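Long-range contacts in nicotinate phosphoribosyltransferase (Porphyromonas gingivalis, PDB 2IM5), which probably catalyses the ATP-driven formation of nicotinate mononucleotide from nicotinate and phosphoribosyl pyrophosphate, a step in NAD synthesis: residues Leu62-Lys67 with Phe84-Arg89; Glu214-His219 with Asp250-Asp255; Val366-Val371 with Glu380-Ala385. All blocks are in the same frame, centred on the assembly; numbering follows the deposited sequence.

Contact 1 of 3, residues Leu62-Lys67 with Phe84-Arg89; sequences LTRDEK and FLDGFR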
loop_
_atom_site.group_PDB
_atom_site.type_symbol
_atom_site.label_atom_id
_atom_site.label_comp_id
_atom_site.label_asym_id
_atom_site.label_seq_id
_atom_site.Cartn_x
_atom_site.Cartn_y
_atom_site.Cartn_z
ATOM N N LEU A 62 0.150 -18.391 -11.600
ATOM C CA LEU A 62 -0.595 -17.541 -12.516
ATOM C C LEU A 62 -1.371 -18.390 -13.518
ATOM O O LEU A 62 -0.803 -19.284 -14.148
ATOM C CB LEU A 62 0.387 -16.626 -13.256
ATOM C CG LEU A 62 -0.183 -15.473 -14.078
ATOM C CD1 LEU A 62 -0.800 -14.428 -13.142
ATOM C CD2 LEU A 62 0.940 -14.864 -14.918
ATOM N N THR A 63 -2.666 -18.129 -13.661
ATOM C CA THR A 63 -3.460 -18.885 -14.623
ATOM C C THR A 63 -3.302 -18.224 -15.987
ATOM O O THR A 63 -2.749 -17.126 -16.098
ATOM C CB THR A 63 -4.965 -18.898 -14.266
ATOM O OG1 THR A 63 -5.510 -17.590 -14.449
ATOM C CG2 THR A 63 -5.177 -19.332 -12.825
ATOM N N ARG A 64 -3.790 -18.891 -17.026
ATOM C CA ARG A 64 -3.709 -18.348 -18.375
ATOM C C ARG A 64 -4.551 -17.072 -18.499
ATOM O O ARG A 64 -4.122 -16.096 -19.111
ATOM C CB ARG A 64 -4.175 -19.397 -19.387
ATOM C CG ARG A 64 -3.811 -19.078 -20.833
ATOM C CD ARG A 64 -2.340 -18.658 -20.963
ATOM N NE ARG A 64 -1.460 -19.449 -20.100
ATOM C CZ ARG A 64 -0.138 -19.296 -20.024
ATOM N NH1 ARG A 64 0.476 -18.376 -20.764
ATOM N NH2 ARG A 64 0.572 -20.057 -19.197
ATOM N N ASP A 65 -5.742 -17.072 -17.912
ATOM C CA ASP A 65 -6.596 -15.891 -17.977
ATOM C C ASP A 65 -5.980 -14.721 -17.227
ATOM O O ASP A 65 -6.085 -13.575 -17.667
ATOM C CB ASP A 65 -7.988 -16.169 -17.399
ATOM C CG ASP A 65 -8.831 -17.046 -18.301
ATOM O OD1 ASP A 65 -8.588 -17.049 -19.530
ATOM O OD2 ASP A 65 -9.751 -17.721 -17.782
ATOM N N GLU A 66 -5.346 -15.005 -16.092
ATOM C CA GLU A 66 -4.725 -13.944 -15.309
ATOM C C GLU A 66 -3.565 -13.339 -16.085
ATOM O O GLU A 66 -3.376 -12.128 -16.080
ATOM C CB GLU A 66 -4.253 -14.477 -13.959
ATOM C CG GLU A 66 -5.401 -14.978 -13.096
ATOM C CD GLU A 66 -4.941 -15.507 -11.750
ATOM O OE1 GLU A 66 -3.895 -16.193 -11.696
ATOM O OE2 GLU A 66 -5.641 -15.243 -10.750
ATOM N N LYS A 67 -2.801 -14.184 -16.765
ATOM C CA LYS A 67 -1.678 -13.698 -17.554
ATOM C C LYS A 67 -2.182 -12.769 -18.661
ATOM O O LYS A 67 -1.606 -11.709 -18.896
ATOM C CB LYS A 67 -0.902 -14.865 -18.174
ATOM C CG LYS A 67 0.341 -14.435 -18.926
ATOM C CD LYS A 67 1.009 -15.593 -19.654
ATOM C CE LYS A 67 2.138 -15.086 -20.543
ATOM N NZ LYS A 67 2.792 -16.161 -21.357
ATOM N N PHE A 84 8.245 -13.671 -15.473
ATOM C CA PHE A 84 8.701 -13.940 -14.113
ATOM C C PHE A 84 7.523 -14.376 -13.247
ATOM O O PHE A 84 7.600 -15.381 -12.549
ATOM C CB PHE A 84 9.347 -12.692 -13.499
ATOM C CG PHE A 84 9.520 -12.775 -12.007
ATOM C CD1 PHE A 84 10.476 -13.621 -11.449
ATOM C CD2 PHE A 84 8.696 -12.037 -11.158
ATOM C CE1 PHE A 84 10.612 -13.735 -10.066
ATOM C CE2 PHE A 84 8.819 -12.142 -9.770
ATOM C CZ PHE A 84 9.782 -12.996 -9.222
ATOM N N LEU A 85 6.435 -13.615 -13.292
ATOM C CA LEU A 85 5.259 -13.948 -12.501
ATOM C C LEU A 85 4.661 -15.285 -12.934
ATOM O O LEU A 85 4.188 -16.063 -12.106
ATOM C CB LEU A 85 4.203 -12.848 -12.626
ATOM C CG LEU A 85 4.529 -11.483 -12.001
ATOM C CD1 LEU A 85 3.355 -10.536 -12.223
ATOM C CD2 LEU A 85 4.815 -11.635 -10.499
ATOM N N ASP A 86 4.697 -15.555 -14.235
ATOM C CA ASP A 86 4.146 -16.792 -14.765
ATOM C C ASP A 86 4.870 -18.018 -14.212
ATOM O O ASP A 86 4.257 -19.059 -13.988
ATOM C CB ASP A 86 4.208 -16.776 -16.298
ATOM C CG ASP A 86 3.334 -17.855 -16.933
ATOM O OD1 ASP A 86 2.268 -18.174 -16.364
ATOM O OD2 ASP A 86 3.703 -18.375 -18.011
ATOM N N GLY A 87 6.171 -17.893 -13.978
ATOM C CA GLY A 87 6.921 -19.017 -13.440
ATOM C C GLY A 87 7.216 -18.892 -11.956
ATOM O O GLY A 87 7.865 -19.762 -11.371
ATOM N N PHE A 88 6.725 -17.821 -11.340
ATOM C CA PHE A 88 6.961 -17.564 -9.924
ATOM C C PHE A 88 6.235 -18.491 -8.965
ATOM O O PHE A 88 5.077 -18.853 -9.184
ATOM C CB PHE A 88 6.564 -16.120 -9.588
ATOM C CG PHE A 88 6.765 -15.749 -8.139
ATOM C CD1 PHE A 88 8.019 -15.370 -7.671
ATOM C CD2 PHE A 88 5.694 -15.775 -7.247
ATOM C CE1 PHE A 88 8.210 -15.016 -6.330
ATOM C CE2 PHE A 88 5.871 -15.423 -5.903
ATOM C CZ PHE A 88 7.135 -15.040 -5.446
ATOM N N ARG A 89 6.927 -18.855 -7.888
ATOM C CA ARG A 89 6.356 -19.691 -6.842
ATOM C C ARG A 89 6.821 -19.148 -5.507
ATOM O O ARG A 89 8.014 -18.919 -5.316
ATOM C CB ARG A 89 6.814 -21.144 -6.979
ATOM C CG ARG A 89 6.191 -21.881 -8.142
ATOM C CD ARG A 89 4.678 -22.018 -7.988
ATOM N NE ARG A 89 4.093 -22.714 -9.132
ATOM C CZ ARG A 89 4.036 -22.214 -10.363
ATOM N NH1 ARG A 89 4.520 -21.006 -10.617
ATOM N NH2 ARG A 89 3.512 -22.931 -11.349
HETATM O O HOH W 1 2.849 -18.213 -11.037
HETATM O O HOH W 2 1.774 -20.306 -13.995
#
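The capped start of helix 64-73 meets the C-terminal part of helix 79-87 through L62, R64 and K67 on one side and L85 and D86 on the other. L62, just ahead of the helix, lays CD2 against the D86 backbone, 3.7 Å from CA, and the two side chains cross at about a right angle. CG of L62 is anti to the backbone N (chi1 -169°), and its CB faces L85 O. L70 of helix 64-73 touches both L62 and L85. The D86 carboxylate lies between L62 CD2, which touches OD1, and the basic ends of R64 and K67. The R64 chain, bent at chi2 and chi3, ends with NH2 3.7 Å from D86 OD2, a long salt bridge with the guanidinium and carboxylate planes 81° apart. The extended K67 chain brings NZ to 4.1 Å from the same OD2, beyond a salt bridge. Both positive charges would probably stabilise the carboxylate. Water 1 accepts from L62 N (2.8 Å) and is within hydrogen-bonding distance of L85 O and F88 O, while water 2 sits 2.8 Å from L62 O and equally far from D86 O. T63 and E66 form a capping box: T63 OG1 accepts from E66 N at 3.1 Å, and E66 OE1 accepts from T63 N at 3.0 Å, on the anti side of the carboxylate; E66 OE2 goes on to S6 OG. This helix start lies beside the C-terminal part of helix 79-87, as in an antiparallel helical hairpin of two successive helices, here in the family's N-terminal domain.

Contact 2 of 3, residues Glu214-His219 with Asp250-Asp255; sequences EWIQFH and DTYTTD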
loop_
_atom_site.group_PDB
_atom_site.type_symbol
_atom_site.label_atom_id
_atom_site.label_comp_id
_atom_site.label_asym_id
_atom_site.label_seq_id
_atom_site.Cartn_x
_atom_site.Cartn_y
_atom_site.Cartn_z
ATOM N N GLU A 214 7.932 1.837 1.036
ATOM C CA GLU A 214 9.124 0.982 1.020
ATOM C C GLU A 214 10.095 1.351 -0.100
ATOM O O GLU A 214 11.310 1.234 0.067
ATOM C CB GLU A 214 8.748 -0.508 0.912
ATOM C CG GLU A 214 8.034 -0.905 -0.366
ATOM C CD GLU A 214 7.846 -2.417 -0.501
ATOM O OE1 GLU A 214 8.826 -3.126 -0.822
ATOM O OE2 GLU A 214 6.715 -2.896 -0.282
ATOM N N TRP A 215 9.558 1.803 -1.231
ATOM C CA TRP A 215 10.387 2.192 -2.369
ATOM C C TRP A 215 11.277 3.358 -1.972
ATOM O O TRP A 215 12.478 3.332 -2.214
ATOM C CB TRP A 215 9.504 2.577 -3.562
ATOM C CG TRP A 215 10.255 3.066 -4.771
ATOM C CD1 TRP A 215 10.207 4.324 -5.309
ATOM C CD2 TRP A 215 11.143 2.303 -5.612
ATOM N NE1 TRP A 215 11.002 4.389 -6.429
ATOM C CE2 TRP A 215 11.588 3.167 -6.637
ATOM C CE3 TRP A 215 11.602 0.979 -5.595
ATOM C CZ2 TRP A 215 12.470 2.748 -7.640
ATOM C CZ3 TRP A 215 12.485 0.560 -6.593
ATOM C CH2 TRP A 215 12.909 1.446 -7.603
ATOM N N ILE A 216 10.692 4.368 -1.336
ATOM C CA ILE A 216 11.458 5.535 -0.897
ATOM C C ILE A 216 12.404 5.142 0.238
ATOM O O ILE A 216 13.556 5.549 0.273
ATOM C CB ILE A 216 10.542 6.657 -0.364
ATOM C CG1 ILE A 216 9.426 6.965 -1.359
ATOM C CG2 ILE A 216 11.360 7.899 -0.089
ATOM C CD1 ILE A 216 9.901 7.444 -2.675
ATOM N N GLN A 217 11.891 4.359 1.180
ATOM C CA GLN A 217 12.673 3.913 2.330
ATOM C C GLN A 217 13.909 3.112 1.909
ATOM O O GLN A 217 14.969 3.228 2.511
ATOM C CB GLN A 217 11.794 3.059 3.229
ATOM C CG GLN A 217 10.730 3.835 3.961
ATOM C CD GLN A 217 9.870 2.927 4.821
ATOM O OE1 GLN A 217 9.001 2.219 4.312
ATOM N NE2 GLN A 217 10.129 2.920 6.123
ATOM N N PHE A 218 13.755 2.280 0.882
ATOM C CA PHE A 218 14.877 1.493 0.389
ATOM C C PHE A 218 15.957 2.474 -0.063
ATOM O O PHE A 218 17.127 2.323 0.283
ATOM C CB PHE A 218 14.440 0.616 -0.785
ATOM C CG PHE A 218 15.574 -0.084 -1.474
ATOM C CD1 PHE A 218 16.224 -1.154 -0.862
ATOM C CD2 PHE A 218 16.008 0.336 -2.733
ATOM C CE1 PHE A 218 17.291 -1.798 -1.494
ATOM C CE2 PHE A 218 17.075 -0.302 -3.372
ATOM C CZ PHE A 218 17.716 -1.369 -2.756
ATOM N N HIS A 219 15.546 3.494 -0.820
ATOM C CA HIS A 219 16.482 4.492 -1.327
ATOM C C HIS A 219 17.124 5.284 -0.193
ATOM O O HIS A 219 18.291 5.660 -0.274
ATOM C CB HIS A 219 15.767 5.428 -2.312
ATOM C CG HIS A 219 15.472 4.790 -3.636
ATOM N ND1 HIS A 219 16.301 4.924 -4.730
ATOM C CD2 HIS A 219 14.465 3.973 -4.029
ATOM C CE1 HIS A 219 15.818 4.219 -5.737
ATOM N NE2 HIS A 219 14.705 3.632 -5.338
ATOM N N ASP A 250 5.320 12.023 2.465
ATOM C CA ASP A 250 5.597 12.005 3.905
ATOM C C ASP A 250 6.634 11.029 4.467
ATOM O O ASP A 250 6.853 11.018 5.682
ATOM C CB ASP A 250 4.276 11.807 4.660
ATOM C CG ASP A 250 3.710 10.403 4.491
ATOM O OD1 ASP A 250 3.983 9.771 3.451
ATOM O OD2 ASP A 250 2.983 9.926 5.390
ATOM N N THR A 251 7.271 10.231 3.611
ATOM C CA THR A 251 8.256 9.261 4.081
ATOM C C THR A 251 9.219 9.874 5.086
ATOM O O THR A 251 9.425 9.330 6.164
ATOM C CB THR A 251 9.070 8.672 2.925
ATOM O OG1 THR A 251 8.180 8.266 1.880
ATOM C CG2 THR A 251 9.874 7.452 3.406
ATOM N N TYR A 252 9.809 11.006 4.734
ATOM C CA TYR A 252 10.730 11.666 5.649
ATOM C C TYR A 252 10.188 13.043 5.960
ATOM O O TYR A 252 10.951 13.997 6.086
ATOM C CB TYR A 252 12.130 11.775 5.028
ATOM C CG TYR A 252 12.722 10.428 4.701
ATOM C CD1 TYR A 252 12.960 9.489 5.705
ATOM C CD2 TYR A 252 12.982 10.066 3.384
ATOM C CE1 TYR A 252 13.434 8.223 5.404
ATOM C CE2 TYR A 252 13.460 8.802 3.068
ATOM C CZ TYR A 252 13.681 7.882 4.084
ATOM O OH TYR A 252 14.133 6.621 3.784
ATOM N N THR A 253 8.863 13.130 6.075
ATOM C CA THR A 253 8.197 14.391 6.362
ATOM C C THR A 253 7.929 15.144 5.064
ATOM O O THR A 253 8.805 15.254 4.204
ATOM C CB THR A 253 9.066 15.254 7.306
ATOM O OG1 THR A 253 8.665 15.027 8.668
ATOM C CG2 THR A 253 8.993 16.693 6.943
ATOM N N THR A 254 6.711 15.654 4.924
ATOM C CA THR A 254 6.329 16.397 3.736
ATOM C C THR A 254 7.084 17.721 3.591
ATOM O O THR A 254 7.321 18.174 2.470
ATOM C CB THR A 254 4.800 16.657 3.711
ATOM O OG1 THR A 254 4.119 15.418 3.483
ATOM C CG2 THR A 254 4.430 17.621 2.589
ATOM N N ASP A 255 7.477 18.337 4.704
ATOM C CA ASP A 255 8.229 19.589 4.620
ATOM C C ASP A 255 9.573 19.350 3.932
ATOM O O ASP A 255 10.026 20.176 3.137
ATOM C CB ASP A 255 8.462 20.201 6.010
ATOM C CG ASP A 255 7.185 20.784 6.618
ATOM O OD1 ASP A 255 6.217 21.029 5.862
ATOM O OD2 ASP A 255 7.153 21.013 7.847
HETATM O O HOH W 3 14.724 4.576 5.263
#
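I216 and T251 cross obliquely where helix 213-223 packs on the type I turn D250-T253, which follows strand 246-248 at the edge of the parallel sheet of the family's α/β barrel-like domain. T251 directs its CB at the helix, and OG1 and CG2 both touch it. OG1 sits beside the backbone N (chi1 -48°), 3.6 Å from I216 CB, which leaves CG2 anti to that N; CG2 touches both I216 CG2 and Q217 CG, each at 3.8 Å. The same methyl also covers the centre of the Y252 ring, 3.8 Å above its plane, so one methyl serves both the helix and the ring of the next residue. Y252 reaches past it toward the helix: CE2 packs 3.9 Å from I216 CG2, met obliquely, and the hydroxyl comes to 3.4 Å from Q217 CA. The Q217 chain runs extended beyond CG, and its amide NE2 donates to V366 O. I216 also touches N229 and A232 of helix 228-240. The turn itself is pinned by T253 N to D250 O. Water 3, in the plane of the Y252 ring at its edge, accepts from Y252 OH at 2.6 Å and donates to Q217 O at 3.1 Å.

Contact 3 of 3, residues Val366-Val371 with Glu380-Ala385; sequences VKLSDV and EEILLA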
loop_
_atom_site.group_PDB
_atom_site.type_symbol
_atom_site.label_atom_id
_atom_site.label_comp_id
_atom_site.label_asym_id
_atom_site.label_seq_id
_atom_site.Cartn_x
_atom_site.Cartn_y
_atom_site.Cartn_z
ATOM N N VAL A 366 13.690 3.601 7.858
ATOM C CA VAL A 366 12.833 4.325 8.775
ATOM C C VAL A 366 11.785 5.098 7.994
ATOM O O VAL A 366 11.897 5.274 6.781
ATOM C CB VAL A 366 13.630 5.319 9.660
ATOM C CG1 VAL A 366 14.724 4.590 10.412
ATOM C CG2 VAL A 366 14.220 6.419 8.814
ATOM N N LYS A 367 10.759 5.543 8.705
ATOM C CA LYS A 367 9.676 6.323 8.122
ATOM C C LYS A 367 9.284 7.345 9.176
ATOM O O LYS A 367 9.110 6.992 10.339
ATOM C CB LYS A 367 8.480 5.432 7.794
ATOM C CG LYS A 367 7.288 6.214 7.276
ATOM C CD LYS A 367 6.087 5.321 7.088
ATOM C CE LYS A 367 4.828 6.153 6.904
ATOM N NZ LYS A 367 3.618 5.283 6.864
ATOM N N LEU A 368 9.147 8.604 8.776
ATOM C CA LEU A 368 8.807 9.653 9.725
ATOM C C LEU A 368 7.342 10.103 9.751
ATOM O O LEU A 368 6.800 10.373 10.825
ATOM C CB LEU A 368 9.716 10.855 9.487
ATOM C CG LEU A 368 11.226 10.568 9.536
ATOM C CD1 LEU A 368 11.995 11.870 9.346
ATOM C CD2 LEU A 368 11.597 9.921 10.867
ATOM N N SER A 369 6.705 10.184 8.587
ATOM C CA SER A 369 5.305 10.625 8.485
ATOM C C SER A 369 5.129 12.095 8.872
ATOM O O SER A 369 6.054 12.728 9.375
ATOM C CB SER A 369 4.387 9.773 9.370
ATOM O OG SER A 369 4.152 10.403 10.622
ATOM N N ASP A 370 3.934 12.632 8.638
ATOM C CA ASP A 370 3.647 14.022 8.962
ATOM C C ASP A 370 3.026 14.216 10.340
ATOM O O ASP A 370 2.577 15.307 10.677
ATOM C CB ASP A 370 2.729 14.647 7.909
ATOM C CG ASP A 370 3.446 14.917 6.599
ATOM O OD1 ASP A 370 4.639 15.283 6.640
ATOM O OD2 ASP A 370 2.816 14.778 5.533
ATOM N N VAL A 371 2.979 13.158 11.136
ATOM C CA VAL A 371 2.428 13.282 12.475
ATOM C C VAL A 371 3.590 13.297 13.456
ATOM O O VAL A 371 4.357 12.336 13.536
ATOM C CB VAL A 371 1.491 12.115 12.817
ATOM C CG1 VAL A 371 0.992 12.261 14.251
ATOM C CG2 VAL A 371 0.314 12.097 11.855
ATOM N N GLU A 380 17.721 4.394 16.845
ATOM C CA GLU A 380 19.012 4.990 16.526
ATOM C C GLU A 380 18.980 5.561 15.104
ATOM O O GLU A 380 19.461 6.668 14.858
ATOM C CB GLU A 380 20.112 3.926 16.630
ATOM C CG GLU A 380 21.543 4.454 16.497
ATOM C CD GLU A 380 22.049 5.137 17.768
ATOM O OE1 GLU A 380 23.257 5.489 17.810
ATOM O OE2 GLU A 380 21.242 5.318 18.718
ATOM N N GLU A 381 18.400 4.802 14.175
ATOM C CA GLU A 381 18.326 5.219 12.780
ATOM C C GLU A 381 17.382 6.400 12.599
ATOM O O GLU A 381 17.637 7.288 11.787
ATOM C CB GLU A 381 17.881 4.047 11.905
ATOM C CG GLU A 381 18.080 4.266 10.407
ATOM C CD GLU A 381 19.528 4.537 10.034
ATOM O OE1 GLU A 381 20.421 3.868 10.591
ATOM O OE2 GLU A 381 19.779 5.412 9.175
ATOM N N ILE A 382 16.289 6.415 13.355
ATOM C CA ILE A 382 15.325 7.509 13.268
ATOM C C ILE A 382 15.986 8.833 13.644
ATOM O O ILE A 382 15.781 9.856 12.980
ATOM C CB ILE A 382 14.121 7.277 14.204
ATOM C CG1 ILE A 382 13.269 6.119 13.683
ATOM C CG2 ILE A 382 13.282 8.550 14.302
ATOM C CD1 ILE A 382 12.153 5.705 14.625
ATOM N N LEU A 383 16.772 8.807 14.715
ATOM C CA LEU A 383 17.489 9.988 15.181
ATOM C C LEU A 383 18.439 10.473 14.080
ATOM O O LEU A 383 18.509 11.668 13.793
ATOM C CB LEU A 383 18.304 9.642 16.433
ATOM C CG LEU A 383 18.298 10.650 17.587
ATOM C CD1 LEU A 383 19.276 10.187 18.667
ATOM C CD2 LEU A 383 18.677 12.037 17.079
ATOM N N LEU A 384 19.170 9.536 13.481
ATOM C CA LEU A 384 20.116 9.862 12.426
ATOM C C LEU A 384 19.393 10.536 11.259
ATOM O O LEU A 384 19.882 11.516 10.711
ATOM C CB LEU A 384 20.833 8.592 11.941
ATOM C CG LEU A 384 21.896 8.801 10.860
ATOM C CD1 LEU A 384 23.053 9.580 11.444
ATOM C CD2 LEU A 384 22.382 7.456 10.340
ATOM N N ALA A 385 18.224 10.022 10.890
ATOM C CA ALA A 385 17.465 10.596 9.783
ATOM C C ALA A 385 17.061 12.027 10.114
ATOM O O ALA A 385 17.244 12.936 9.301
ATOM C CB ALA A 385 16.234 9.756 9.494
#
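The carboxylate of E381 is turned away from V366, which meets the aliphatic stem instead: V366 CG1 lies 3.4 Å from E381 CG. The carboxylate lies beyond CG, and OE2 is hydrogen-bonded to Y225 OH, whose residue also touches V366 and A385. The V366 and E381 side chains cross at about a right angle, with E381 CG anti to the backbone N (chi1 -166°) and the chain then bent at chi2. The backbone is met as well, since I382 N stands 3.8 Å from V366 CG1. I382 CG1 also touches this methyl at 3.9 Å. The other valine methyl, CG2, occupies the crowded position between backbone N and carbonyl carbon, and there it faces A385 CB at 4.0 Å. V366 thus spreads its two branches over E381 and A385, one turn apart, with I382 next to E381 on the adjoining side. In the fold, this places the C-terminal helix 379-389 over the segment that leaves strand 363-364, the last strand of the antiparallel sheet. L368, two residues on, packs on I382. The L368 and I382 side chains slide past each other in opposite directions, L368 CD2 to I382 CG2 4.1 Å, and the L368 backbone bonds to T251. K367, between V366 and L368, points its side chain away from helix 379-389, touching H213 and Q217, while its backbone pairs with T376. Further along, the segment leaves the helix and tightens into an ST turn: S369 OG accepts from V371 N at 3.0 Å, nearly straight at 166°, and D370 N is taken up by S276 OG.

Contact 1 stands apart, its centre about 31 Å from that of contact 2 and 38 Å from that of contact 3, in the N-terminal domain and only partly buried. Contacts 2 and 3 are buried and adjoin, with centres about 9 Å apart. Residues 366-371 join them: L368 N meets T251 O at 2.7 Å and D370 OD2 meets T254 OG1 at 2.5 Å, both probable hydrogen bonds, so the loop meets the 250-253 turn and the start of helix 254-260 as well as helix 379-389. The chemistry follows place. Contact 1 combines a long salt bridge and a second nearby opposite charge with bridging waters, contact 2 packs methyls beside a tyrosine with one water, and contact 3 is aliphatic across its interface.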